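Local coordinates for protein F420-reducing hydrogenase, subunit beta (Methanothermobacter marburgensis, PDB 4OMF) that probably passes electrons by way of an iron-sulfur cluster and a bound FAD to coenzyme F420, as the beta subunit of the F420-reducing hydrogenase, at residues C[22-27]-C[72-77]; C[130-135]-C[205-210]; C[10-15]-C[26-31]. All blocks are in the same frame, centred on the assembly; numbering follows the deposited sequence. Where two conformers were deposited one is given.

All three interactions line the same FAD. Interaction 1 joins two loops along its adenine, diphosphate and ribityl parts, interaction 2 pairs two strands whose following loops reach the isoalloxazine and the iron-sulfur cluster, and interaction 3 sets the helix start that receives the diphosphate. The centre of interaction 1 lies about 11 Å from those of interactions 2 and 3, which are about 12 Å from each other. Interactions 1 and 3 share G26 and G27 and also touch through A72 CB and T30 OG1, 3.4 Å apart. D25 OD1 lies 3.3 Å from S209 CB between interactions 1 and 2, while I132 CG2 packs 3.7 Å from V29 CG2 between interactions 2 and 3.

Interaction 1. Residues C[22-27]-C[72-77]; sequences LAQDGG and AGTKYT. With FAD (flavin-adenine dinucleotide), chain R.
The side-chain amide of Q24 and the phenol ring of Y76 stand nearly perpendicular, their planes 86° apart, and Q24 NE2 comes obliquely to within 3.5 Å of Y76 OH. On one face of the ring sits the methyl CG2 of T74, displaced toward the rim. The ring edge is turned to the flavin, with Y76 CE1 3.8 Å from FAD C5X. Q24 sends its CG anti to the backbone N (chi1 -176°) and then bends at the next bond, which lays the amide across T74. There Q24 OE1 receives the backbone N of T74 at 2.8 Å, almost straight at 167°, with the donor above the carbonyl plane. A water lies within hydrogen-bonding distance of both Q24 OE1 and T74 O, and Q24 NE2 is bonded to M161 O. Glutamine suits the place because one amide offers an acceptor, OE1, to T74 and a donor, NE2, to M161.

The two segments are loops, one between helices 17-22 and 28-39 and the other after helix 65-70, that together grip the cofactor in the N-terminal family region. Backbone N atoms from both converge on one phosphate oxygen: Q24 N reaches FAD O1A at 2.8 Å and G73 N reaches it at 2.9 Å. G73 has backbone angles that call for glycine. D25 N donates to FAD O2P, and its carboxylate OD2 accepts the ribityl hydroxyl FAD O4' at 2.5 Å. The T74 hydroxyl OG1 shares a hydrogen bond of 2.7 Å with FAD O2', while its methyl also packs against FAD C9 and C8M. Further along, the K75 backbone reads the Hoogsteen edge of adenine: K75 N donates to FAD N7A at 3.2 Å and K75 O accepts FAD N6A.

Interaction 2. Residues C[130-135]-C[205-210]; sequences VGIYCM and VSTGSV. With FAD (flavin-adenine dinucleotide), chain R; SF4 (iron/sulfur cluster), chain N.
Neighbouring parallel strands of the mixed sheet meet here, V130, G131 and I132 of strand 126-132 pairing with V205, S206 and T207 of strand 205-208. G131 bonds to the residues before and after S206: G131 N donates to V205 O at 2.8 Å and 168°, and G131 O accepts T207 N, also at 2.8 Å. Y133 N continues the ladder past the strand end, 3.1 Å from T207 O. On the face where V130 and I132 project, I132 CG2 meets T207 CG2 at 4.0 Å, and V29 of helix 28-39 packs on V130, I132 and T207.

The loops that follow both strands reach the flavin and the iron-sulfur cluster. Y133 CG lies anti to its own carbonyl carbon (chi1 -53°), which swings the ring back over G208. G208 CA makes a CH-pi contact 3.7 Å from the ring centroid and 24° off its normal, and T207 C and G208 N lie over that same face. A glycine lets the ring settle directly on the backbone; S206 CB sits at the ring edge, its OG bonded to A200 O. Next in the chain, C134 SG binds iron FE4 of the cluster at 2.4 Å and lies 3.5 Å from FAD C6, a proximity consistent with electron transfer between cluster and flavin. Just past the end of strand 205-208, S209 N donates to FAD O2 at 2.9 Å and V210 N joins it on that oxygen; these N-H groups would probably favour negative charge on the N1-C2=O part of reduced flavin.

Interaction 3. Residues C[10-15]-C[26-31]; sequences VSARST and GGIVTG. With FAD (flavin-adenine dinucleotide), chain R.
S14, the last residue of strand 8-14, donates its backbone N to G26 O over 2.7 Å, nearly straight at 170° and in the carbonyl plane, which ties the strand end to the turn leading into helix 28-39. G26 passes close to the strand, its CA 4.0 Å from A12 O, a fit that suits a residue without a side chain. S14 CB lies 3.3 Å from G26 O and is also near G27 O, while the hydroxyl S14 OG is bonded to D16 N. Alongside, the methyl CB of A12 meets the terminal CD1 of I28 at 3.8 Å, and that same methyl of I28 also touches A12 O. Small alanine and long isoleucine thereby bring strand and helix into direct contact, where V219 of the adjoining strand packs on both.

Strand 8-14 and helix 28-39, with helix 17-22 between them in the chain, bring the N-terminus of helix 28-39 to the FAD diphosphate. G27, the N-cap, has a positive phi (73°) that favours glycine, and its N donates to FAD O2P at 2.9 Å. V29 N follows with a bond of 3.2 Å to FAD O1P, with a weak one from I28 N beside it. T30 holds OG1 beside its backbone N (chi1 -63°), allowing both to donate to FAD O2A, OG1 at 2.6 Å. The helix dipole would probably add to the attraction for these phosphates.

Interaction 1. Residues C[22-27]-C[72-77]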
loop_
_atom_site.group_PDB
_atom_site.type_symbol
_atom_site.label_atom_id
_atom_site.label_comp_id
_atom_site.label_asym_id
_atom_site.label_seq_id
_atom_site.Cartn_x
_atom_site.Cartn_y
_atom_site.Cartn_z
ATOM N N LEU C 22 37.246 17.260 18.787
ATOM C CA LEU C 22 36.131 16.422 18.362
ATOM C C LEU C 22 35.921 16.420 16.851
ATOM O O LEU C 22 35.345 15.484 16.291
ATOM C CB LEU C 22 34.840 16.881 19.050
ATOM C CG LEU C 22 34.819 16.729 20.580
ATOM C CD1 LEU C 22 33.658 17.526 21.167
ATOM C CD2 LEU C 22 34.712 15.261 20.976
ATOM N N ALA C 23 36.405 17.470 16.196
ATOM C CA ALA C 23 36.102 17.733 14.781
ATOM C C ALA C 23 36.742 16.776 13.792
ATOM O O ALA C 23 37.849 16.283 14.019
ATOM C CB ALA C 23 36.531 19.147 14.433
ATOM N N GLN C 24 36.058 16.550 12.670
ATOM C CA GLN C 24 36.656 15.794 11.575
ATOM C C GLN C 24 37.872 16.512 11.006
ATOM O O GLN C 24 38.942 15.920 10.800
ATOM C CB GLN C 24 35.641 15.562 10.455
ATOM C CG GLN C 24 36.180 14.683 9.318
ATOM C CD GLN C 24 36.254 13.200 9.734
ATOM O OE1 GLN C 24 35.707 12.803 10.772
ATOM N NE2 GLN C 24 36.928 12.388 8.926
ATOM N N ASP C 25 37.677 17.794 10.742
ATOM C CA ASP C 25 38.667 18.608 10.067
ATOM C C ASP C 25 38.901 19.882 10.885
ATOM O O ASP C 25 39.428 19.801 11.992
ATOM C CB ASP C 25 38.198 18.898 8.639
ATOM C CG ASP C 25 38.106 17.631 7.804
ATOM O OD1 ASP C 25 39.106 16.877 7.776
ATOM O OD2 ASP C 25 37.042 17.372 7.196
ATOM N N GLY C 26 38.497 21.042 10.362
ATOM C CA GLY C 26 38.705 22.315 11.053
ATOM C C GLY C 26 37.646 22.640 12.106
ATOM O O GLY C 26 37.774 23.607 12.853
ATOM N N GLY C 27 36.595 21.833 12.184
ATOM C CA GLY C 27 35.522 22.110 13.121
ATOM C C GLY C 27 34.669 23.280 12.675
ATOM O O GLY C 27 34.115 24.016 13.494
ATOM N N ALA C 72 29.740 15.962 16.228
ATOM C CA ALA C 72 30.938 16.291 15.454
ATOM C C ALA C 72 31.616 15.031 14.930
ATOM O O ALA C 72 31.461 13.940 15.514
ATOM C CB ALA C 72 31.908 17.102 16.296
ATOM N N GLY C 73 32.363 15.171 13.831
ATOM C CA GLY C 73 33.058 14.028 13.247
ATOM C C GLY C 73 32.229 13.413 12.127
ATOM O O GLY C 73 31.002 13.419 12.196
ATOM N N THR C 74 32.892 12.878 11.108
ATOM C CA THR C 74 32.202 12.309 9.949
ATOM C C THR C 74 31.863 10.821 10.086
ATOM O O THR C 74 32.653 10.030 10.567
ATOM C CB THR C 74 33.045 12.475 8.670
ATOM O OG1 THR C 74 33.342 13.858 8.482
ATOM C CG2 THR C 74 32.297 11.959 7.439
ATOM N N LYS C 75 30.676 10.462 9.629
ATOM C CA LYS C 75 30.294 9.069 9.465
ATOM C C LYS C 75 30.026 8.843 7.984
ATOM O O LYS C 75 29.139 9.480 7.436
ATOM C CB LYS C 75 29.052 8.738 10.300
ATOM C CG LYS C 75 29.244 8.972 11.815
ATOM C CD LYS C 75 28.881 10.410 12.176
ATOM C CE LYS C 75 29.278 10.756 13.599
ATOM N NZ LYS C 75 28.941 12.193 13.950
ATOM N N TYR C 76 30.793 7.965 7.329
ATOM C CA TYR C 76 30.610 7.795 5.885
ATOM C C TYR C 76 29.501 6.792 5.566
ATOM O O TYR C 76 29.726 5.810 4.859
ATOM C CB TYR C 76 31.918 7.377 5.208
ATOM C CG TYR C 76 32.996 8.427 5.337
ATOM C CD1 TYR C 76 32.897 9.648 4.654
ATOM C CD2 TYR C 76 34.117 8.206 6.132
ATOM C CE1 TYR C 76 33.880 10.614 4.772
ATOM C CE2 TYR C 76 35.106 9.171 6.260
ATOM C CZ TYR C 76 34.983 10.372 5.578
ATOM O OH TYR C 76 35.968 11.318 5.715
ATOM N N THR C 77 28.309 7.048 6.109
ATOM C CA THR C 77 27.124 6.286 5.752
ATOM C C THR C 77 25.913 7.205 5.877
ATOM O O THR C 77 26.039 8.423 6.134
ATOM C CB THR C 77 26.973 5.000 6.611
ATOM O OG1 THR C 77 25.896 4.188 6.102
ATOM C CG2 THR C 77 26.694 5.336 8.063
HETATM P PA FAD R . 32.634 18.803 12.478
HETATM O O1A FAD R . 33.425 17.529 12.618
HETATM O O2A FAD R . 32.710 19.932 13.463
HETATM O O5B FAD R . 31.099 18.393 12.362
HETATM C C5B FAD R . 30.787 17.449 11.328
HETATM C C4B FAD R . 29.306 17.619 10.984
HETATM O O4B FAD R . 28.970 16.736 9.913
HETATM C C3B FAD R . 28.441 17.249 12.183
HETATM O O3B FAD R . 27.450 18.253 12.450
HETATM C C2B FAD R . 27.763 15.962 11.735
HETATM O O2B FAD R . 26.430 15.879 12.264
HETATM C C1B FAD R . 27.759 16.066 10.221
HETATM N N9A FAD R . 27.756 14.721 9.621
HETATM C C8A FAD R . 28.628 13.735 9.896
HETATM N N7A FAD R . 28.351 12.633 9.160
HETATM C C5A FAD R . 27.269 12.940 8.392
HETATM C C6A FAD R . 26.441 12.219 7.398
HETATM N N6A FAD R . 26.698 10.926 7.067
HETATM N N1A FAD R . 25.429 12.901 6.838
HETATM C C2A FAD R . 25.128 14.173 7.175
HETATM N N3A FAD R . 25.828 14.893 8.083
HETATM C C4A FAD R . 26.889 14.318 8.702
HETATM N N1 FAD R . 35.034 16.169 2.673
HETATM C C2 FAD R . 35.777 16.459 1.532
HETATM O O2 FAD R . 36.672 17.325 1.602
HETATM N N3 FAD R . 35.532 15.745 0.367
HETATM C C4 FAD R . 34.533 14.795 0.312
HETATM O O4 FAD R . 34.320 14.203 -0.769
HETATM C C4X FAD R . 34.279 14.070 1.537
HETATM N N5 FAD R . 33.285 12.972 1.427
HETATM C C5X FAD R . 32.201 13.097 2.410
HETATM C C6 FAD R . 31.202 12.114 2.308
HETATM C C7 FAD R . 30.237 11.994 3.314
HETATM C C7M FAD R . 29.142 10.941 3.206
HETATM C C8 FAD R . 30.308 12.851 4.411
HETATM C C8M FAD R . 29.327 12.818 5.567
HETATM C C9 FAD R . 31.318 13.830 4.527
HETATM C C9A FAD R . 32.333 13.898 3.565
HETATM N N10 FAD R . 33.293 14.942 3.621
HETATM C C10 FAD R . 34.342 14.980 2.721
HETATM C "C1'" FAD R . 33.215 16.070 4.570
HETATM C "C2'" FAD R . 34.021 15.881 5.829
HETATM O "O2'" FAD R . 34.373 14.602 6.095
HETATM C "C3'" FAD R . 33.574 16.632 6.856
HETATM O "O3'" FAD R . 32.405 16.193 7.384
HETATM C "C4'" FAD R . 33.663 18.140 6.695
HETATM O "O4'" FAD R . 34.992 18.566 6.326
HETATM C "C5'" FAD R . 33.206 18.856 7.970
HETATM O "O5'" FAD R . 34.222 18.769 8.958
HETATM P P FAD R . 34.242 19.759 10.215
HETATM O O1P FAD R . 34.089 21.160 9.665
HETATM O O2P FAD R . 35.437 19.461 11.072
HETATM O O3P FAD R . 32.854 19.383 10.978
HETATM O O HOH W 1 35.122 10.222 11.884
#

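Interaction 2. Residues C[130-135]-C[205-210]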
loop_
_atom_site.group_PDB
_atom_site.type_symbol
_atom_site.label_atom_id
_atom_site.label_comp_id
_atom_site.label_asym_id
_atom_site.label_seq_id
_atom_site.Cartn_x
_atom_site.Cartn_y
_atom_site.Cartn_z
ATOM N N VAL C 130 24.620 24.787 6.166
ATOM C CA VAL C 130 26.048 24.529 5.973
ATOM C C VAL C 130 26.214 23.273 5.122
ATOM O O VAL C 130 25.752 22.211 5.492
ATOM C CB VAL C 130 26.818 24.351 7.319
ATOM C CG1 VAL C 130 28.325 24.235 7.051
ATOM C CG2 VAL C 130 26.553 25.538 8.264
ATOM N N GLY C 131 26.889 23.393 3.989
ATOM C CA GLY C 131 27.077 22.240 3.124
ATOM C C GLY C 131 28.431 21.614 3.388
ATOM O O GLY C 131 29.379 22.331 3.700
ATOM N N ILE C 132 28.529 20.291 3.298
ATOM C CA ILE C 132 29.844 19.658 3.387
ATOM C C ILE C 132 30.123 18.909 2.090
ATOM O O ILE C 132 29.197 18.432 1.445
ATOM C CB ILE C 132 29.972 18.729 4.611
ATOM C CG1 ILE C 132 28.815 17.733 4.691
ATOM C CG2 ILE C 132 30.024 19.564 5.907
ATOM C CD1 ILE C 132 28.941 16.760 5.880
ATOM N N TYR C 133 31.399 18.852 1.699
ATOM C CA TYR C 133 31.783 18.256 0.412
ATOM C C TYR C 133 31.532 16.756 0.434
ATOM O O TYR C 133 31.676 16.112 1.471
ATOM C CB TYR C 133 33.265 18.493 0.065
ATOM C CG TYR C 133 33.782 19.925 0.097
ATOM C CD1 TYR C 133 32.913 21.026 0.137
ATOM C CD2 TYR C 133 35.150 20.163 0.104
ATOM C CE1 TYR C 133 33.415 22.336 0.187
ATOM C CE2 TYR C 133 35.657 21.464 0.150
ATOM C CZ TYR C 133 34.786 22.537 0.192
ATOM O OH TYR C 133 35.307 23.813 0.248
ATOM N N CYS C 134 31.193 16.192 -0.720
ATOM C CA CYS C 134 30.926 14.761 -0.794
ATOM C C CYS C 134 31.242 14.175 -2.165
ATOM O O CYS C 134 30.857 14.752 -3.179
ATOM C CB CYS C 134 29.465 14.488 -0.458
ATOM S SG CYS C 134 29.092 12.727 -0.387
ATOM N N MET C 135 31.900 13.013 -2.190
ATOM C CA MET C 135 32.191 12.325 -3.457
ATOM C C MET C 135 31.390 11.016 -3.598
ATOM O O MET C 135 31.157 10.521 -4.698
ATOM C CB MET C 135 33.692 12.039 -3.573
ATOM C CG MET C 135 34.104 11.488 -4.924
ATOM S SD MET C 135 33.988 12.725 -6.237
ATOM C CE MET C 135 35.503 13.653 -5.954
ATOM N N VAL C 205 27.148 28.273 3.109
ATOM C CA VAL C 205 28.603 28.155 3.285
ATOM C C VAL C 205 28.905 26.691 3.071
ATOM O O VAL C 205 28.163 25.854 3.586
ATOM C CB VAL C 205 29.081 28.513 4.710
ATOM C CG1 VAL C 205 30.592 28.678 4.750
ATOM C CG2 VAL C 205 28.390 29.713 5.239
ATOM N N SER C 206 29.978 26.373 2.354
ATOM C CA SER C 206 30.334 24.976 2.104
ATOM C C SER C 206 31.728 24.672 2.660
ATOM O O SER C 206 32.622 25.509 2.576
ATOM C CB SER C 206 30.296 24.671 0.601
ATOM O OG SER C 206 29.064 25.053 0.003
ATOM N N THR C 207 31.926 23.487 3.231
ATOM C CA THR C 207 33.227 23.211 3.817
ATOM C C THR C 207 33.625 21.740 3.676
ATOM O O THR C 207 32.775 20.856 3.576
ATOM C CB THR C 207 33.242 23.683 5.319
ATOM O OG1 THR C 207 34.550 23.545 5.892
ATOM C CG2 THR C 207 32.237 22.897 6.146
ATOM N N GLY C 208 34.932 21.500 3.629
ATOM C CA GLY C 208 35.470 20.155 3.519
ATOM C C GLY C 208 36.954 20.180 3.814
ATOM O O GLY C 208 37.516 21.231 4.116
ATOM N N SER C 209 37.599 19.023 3.730
ATOM C CA SER C 209 39.021 18.948 4.049
ATOM C C SER C 209 39.882 19.255 2.842
ATOM O O SER C 209 40.987 19.788 2.979
ATOM C CB SER C 209 39.393 17.560 4.590
ATOM O OG SER C 209 39.085 16.559 3.633
ATOM N N VAL C 210 39.395 18.892 1.659
ATOM C CA VAL C 210 40.226 18.962 0.456
ATOM C C VAL C 210 40.712 20.375 0.155
ATOM O O VAL C 210 39.931 21.324 0.129
ATOM C CB VAL C 210 39.476 18.401 -0.757
ATOM C CG1 VAL C 210 40.268 18.637 -2.038
ATOM C CG2 VAL C 210 39.223 16.913 -0.541
HETATM P PA FAD R . 32.634 18.803 12.478
HETATM O O1A FAD R . 33.425 17.529 12.618
HETATM O O2A FAD R . 32.710 19.932 13.463
HETATM O O5B FAD R . 31.099 18.393 12.362
HETATM C C5B FAD R . 30.787 17.449 11.328
HETATM C C4B FAD R . 29.306 17.619 10.984
HETATM O O4B FAD R . 28.970 16.736 9.913
HETATM C C3B FAD R . 28.441 17.249 12.183
HETATM O O3B FAD R . 27.450 18.253 12.450
HETATM C C2B FAD R . 27.763 15.962 11.735
HETATM O O2B FAD R . 26.430 15.879 12.264
HETATM C C1B FAD R . 27.759 16.066 10.221
HETATM N N9A FAD R . 27.756 14.721 9.621
HETATM C C8A FAD R . 28.628 13.735 9.896
HETATM N N7A FAD R . 28.351 12.633 9.160
HETATM C C5A FAD R . 27.269 12.940 8.392
HETATM C C6A FAD R . 26.441 12.219 7.398
HETATM N N6A FAD R . 26.698 10.926 7.067
HETATM N N1A FAD R . 25.429 12.901 6.838
HETATM C C2A FAD R . 25.128 14.173 7.175
HETATM N N3A FAD R . 25.828 14.893 8.083
HETATM C C4A FAD R . 26.889 14.318 8.702
HETATM N N1 FAD R . 35.034 16.169 2.673
HETATM C C2 FAD R . 35.777 16.459 1.532
HETATM O O2 FAD R . 36.672 17.325 1.602
HETATM N N3 FAD R . 35.532 15.745 0.367
HETATM C C4 FAD R . 34.533 14.795 0.312
HETATM O O4 FAD R . 34.320 14.203 -0.769
HETATM C C4X FAD R . 34.279 14.070 1.537
HETATM N N5 FAD R . 33.285 12.972 1.427
HETATM C C5X FAD R . 32.201 13.097 2.410
HETATM C C6 FAD R . 31.202 12.114 2.308
HETATM C C7 FAD R . 30.237 11.994 3.314
HETATM C C7M FAD R . 29.142 10.941 3.206
HETATM C C8 FAD R . 30.308 12.851 4.411
HETATM C C8M FAD R . 29.327 12.818 5.567
HETATM C C9 FAD R . 31.318 13.830 4.527
HETATM C C9A FAD R . 32.333 13.898 3.565
HETATM N N10 FAD R . 33.293 14.942 3.621
HETATM C C10 FAD R . 34.342 14.980 2.721
HETATM C "C1'" FAD R . 33.215 16.070 4.570
HETATM C "C2'" FAD R . 34.021 15.881 5.829
HETATM O "O2'" FAD R . 34.373 14.602 6.095
HETATM C "C3'" FAD R . 33.574 16.632 6.856
HETATM O "O3'" FAD R . 32.405 16.193 7.384
HETATM C "C4'" FAD R . 33.663 18.140 6.695
HETATM O "O4'" FAD R . 34.992 18.566 6.326
HETATM C "C5'" FAD R . 33.206 18.856 7.970
HETATM O "O5'" FAD R . 34.222 18.769 8.958
HETATM P P FAD R . 34.242 19.759 10.215
HETATM O O1P FAD R . 34.089 21.160 9.665
HETATM O O2P FAD R . 35.437 19.461 11.072
HETATM O O3P FAD R . 32.854 19.383 10.978
HETATM FE FE1 SF4 N . 24.701 12.567 -2.224
HETATM FE FE2 SF4 N . 26.146 13.147 -4.367
HETATM FE FE3 SF4 N . 26.139 10.640 -3.451
HETATM FE FE4 SF4 N . 27.385 12.529 -1.993
HETATM S S1 SF4 N . 28.003 11.819 -4.117
HETATM S S2 SF4 N . 25.893 10.945 -1.184
HETATM S S3 SF4 N . 26.139 14.364 -2.442
HETATM S S4 SF4 N . 24.338 11.742 -4.348
#

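Interaction 3. Residues C[10-15]-C[26-31]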
loop_
_atom_site.group_PDB
_atom_site.type_symbol
_atom_site.label_atom_id
_atom_site.label_comp_id
_atom_site.label_asym_id
_atom_site.label_seq_id
_atom_site.Cartn_x
_atom_site.Cartn_y
_atom_site.Cartn_z
ATOM N N VAL C 10 38.568 30.418 1.787
ATOM C CA VAL C 10 39.661 30.506 2.744
ATOM C C VAL C 10 39.970 29.123 3.316
ATOM O O VAL C 10 39.168 28.186 3.183
ATOM C CB VAL C 10 39.329 31.463 3.921
ATOM C CG1 VAL C 10 39.145 32.908 3.410
ATOM C CG2 VAL C 10 38.088 30.978 4.716
ATOM N N SER C 11 41.125 29.013 3.964
ATOM C CA SER C 11 41.419 27.863 4.813
ATOM C C SER C 11 41.137 28.274 6.262
ATOM O O SER C 11 41.537 29.370 6.669
ATOM C CB SER C 11 42.881 27.413 4.648
ATOM O OG SER C 11 43.050 26.090 5.144
ATOM N N ALA C 12 40.439 27.432 7.028
ATOM C CA ALA C 12 40.058 27.841 8.381
ATOM C C ALA C 12 40.032 26.704 9.386
ATOM O O ALA C 12 39.923 25.517 9.037
ATOM C CB ALA C 12 38.680 28.559 8.368
ATOM N N ARG C 13 40.132 27.093 10.653
ATOM C CA ARG C 13 40.138 26.150 11.767
ATOM C C ARG C 13 39.481 26.800 12.983
ATOM O O ARG C 13 39.703 27.979 13.262
ATOM C CB ARG C 13 41.577 25.715 12.079
ATOM C CG ARG C 13 41.772 24.815 13.291
ATOM C CD ARG C 13 43.191 24.249 13.280
ATOM N NE ARG C 13 43.555 23.505 14.487
ATOM C CZ ARG C 13 43.193 22.251 14.752
ATOM N NH1 ARG C 13 42.420 21.574 13.912
ATOM N NH2 ARG C 13 43.601 21.680 15.876
ATOM N N SER C 14 38.656 26.040 13.699
ATOM C CA SER C 14 38.057 26.535 14.935
ATOM C C SER C 14 39.159 26.883 15.934
ATOM O O SER C 14 40.196 26.229 15.931
ATOM C CB SER C 14 37.132 25.482 15.531
ATOM O OG SER C 14 36.816 25.816 16.868
ATOM N N THR C 15 38.946 27.906 16.768
ATOM C CA THR C 15 39.903 28.253 17.820
ATOM C C THR C 15 39.535 27.632 19.158
ATOM O O THR C 15 40.241 27.817 20.162
ATOM C CB THR C 15 40.007 29.786 18.033
ATOM O OG1 THR C 15 38.704 30.317 18.290
ATOM C CG2 THR C 15 40.613 30.477 16.803
ATOM N N GLY C 26 38.497 21.042 10.362
ATOM C CA GLY C 26 38.705 22.315 11.053
ATOM C C GLY C 26 37.646 22.640 12.106
ATOM O O GLY C 26 37.774 23.607 12.853
ATOM N N GLY C 27 36.595 21.833 12.184
ATOM C CA GLY C 27 35.522 22.110 13.121
ATOM C C GLY C 27 34.669 23.280 12.675
ATOM O O GLY C 27 34.115 24.016 13.494
ATOM N N ILE C 28 34.559 23.449 11.368
ATOM C CA ILE C 28 33.807 24.561 10.821
ATOM C C ILE C 28 32.311 24.365 11.060
ATOM O O ILE C 28 31.602 25.307 11.417
ATOM C CB ILE C 28 34.078 24.727 9.312
ATOM C CG1 ILE C 28 35.580 24.800 9.035
ATOM C CG2 ILE C 28 33.342 25.948 8.756
ATOM C CD1 ILE C 28 36.340 25.888 9.797
ATOM N N VAL C 29 31.820 23.146 10.874
ATOM C CA VAL C 29 30.395 22.935 11.032
ATOM C C VAL C 29 29.984 23.118 12.479
ATOM O O VAL C 29 29.065 23.890 12.775
ATOM C CB VAL C 29 29.957 21.546 10.562
ATOM C CG1 VAL C 29 28.433 21.398 10.737
ATOM C CG2 VAL C 29 30.360 21.366 9.103
ATOM N N THR C 30 30.667 22.428 13.380
ATOM C CA THR C 30 30.297 22.512 14.797
ATOM C C THR C 30 30.499 23.943 15.340
ATOM O O THR C 30 29.646 24.479 16.049
ATOM C CB THR C 30 31.104 21.513 15.655
ATOM O OG1 THR C 30 30.801 20.168 15.244
ATOM C CG2 THR C 30 30.764 21.687 17.136
ATOM N N GLY C 31 31.629 24.550 15.001
ATOM C CA GLY C 31 31.935 25.911 15.409
ATOM C C GLY C 31 30.937 26.939 14.892
ATOM O O GLY C 31 30.528 27.846 15.619
HETATM P PA FAD R . 32.634 18.803 12.478
HETATM O O1A FAD R . 33.425 17.529 12.618
HETATM O O2A FAD R . 32.710 19.932 13.463
HETATM O O5B FAD R . 31.099 18.393 12.362
HETATM C C5B FAD R . 30.787 17.449 11.328
HETATM C C4B FAD R . 29.306 17.619 10.984
HETATM O O4B FAD R . 28.970 16.736 9.913
HETATM C C3B FAD R . 28.441 17.249 12.183
HETATM O O3B FAD R . 27.450 18.253 12.450
HETATM C C2B FAD R . 27.763 15.962 11.735
HETATM O O2B FAD R . 26.430 15.879 12.264
HETATM C C1B FAD R . 27.759 16.066 10.221
HETATM N N9A FAD R . 27.756 14.721 9.621
HETATM C C8A FAD R . 28.628 13.735 9.896
HETATM N N7A FAD R . 28.351 12.633 9.160
HETATM C C5A FAD R . 27.269 12.940 8.392
HETATM C C6A FAD R . 26.441 12.219 7.398
HETATM N N6A FAD R . 26.698 10.926 7.067
HETATM N N1A FAD R . 25.429 12.901 6.838
HETATM C C2A FAD R . 25.128 14.173 7.175
HETATM N N3A FAD R . 25.828 14.893 8.083
HETATM C C4A FAD R . 26.889 14.318 8.702
HETATM N N1 FAD R . 35.034 16.169 2.673
HETATM C C2 FAD R . 35.777 16.459 1.532
HETATM O O2 FAD R . 36.672 17.325 1.602
HETATM N N3 FAD R . 35.532 15.745 0.367
HETATM C C4 FAD R . 34.533 14.795 0.312
HETATM O O4 FAD R . 34.320 14.203 -0.769
HETATM C C4X FAD R . 34.279 14.070 1.537
HETATM N N5 FAD R . 33.285 12.972 1.427
HETATM C C5X FAD R . 32.201 13.097 2.410
HETATM C C6 FAD R . 31.202 12.114 2.308
HETATM C C7 FAD R . 30.237 11.994 3.314
HETATM C C7M FAD R . 29.142 10.941 3.206
HETATM C C8 FAD R . 30.308 12.851 4.411
HETATM C C8M FAD R . 29.327 12.818 5.567
HETATM C C9 FAD R . 31.318 13.830 4.527
HETATM C C9A FAD R . 32.333 13.898 3.565
HETATM N N10 FAD R . 33.293 14.942 3.621
HETATM C C10 FAD R . 34.342 14.980 2.721
HETATM C "C1'" FAD R . 33.215 16.070 4.570
HETATM C "C2'" FAD R . 34.021 15.881 5.829
HETATM O "O2'" FAD R . 34.373 14.602 6.095
HETATM C "C3'" FAD R . 33.574 16.632 6.856
HETATM O "O3'" FAD R . 32.405 16.193 7.384
HETATM C "C4'" FAD R . 33.663 18.140 6.695
HETATM O "O4'" FAD R . 34.992 18.566 6.326
HETATM C "C5'" FAD R . 33.206 18.856 7.970
HETATM O "O5'" FAD R . 34.222 18.769 8.958
HETATM P P FAD R . 34.242 19.759 10.215
HETATM O O1P FAD R . 34.089 21.160 9.665
HETATM O O2P FAD R . 35.437 19.461 11.072
HETATM O O3P FAD R . 32.854 19.383 10.978
#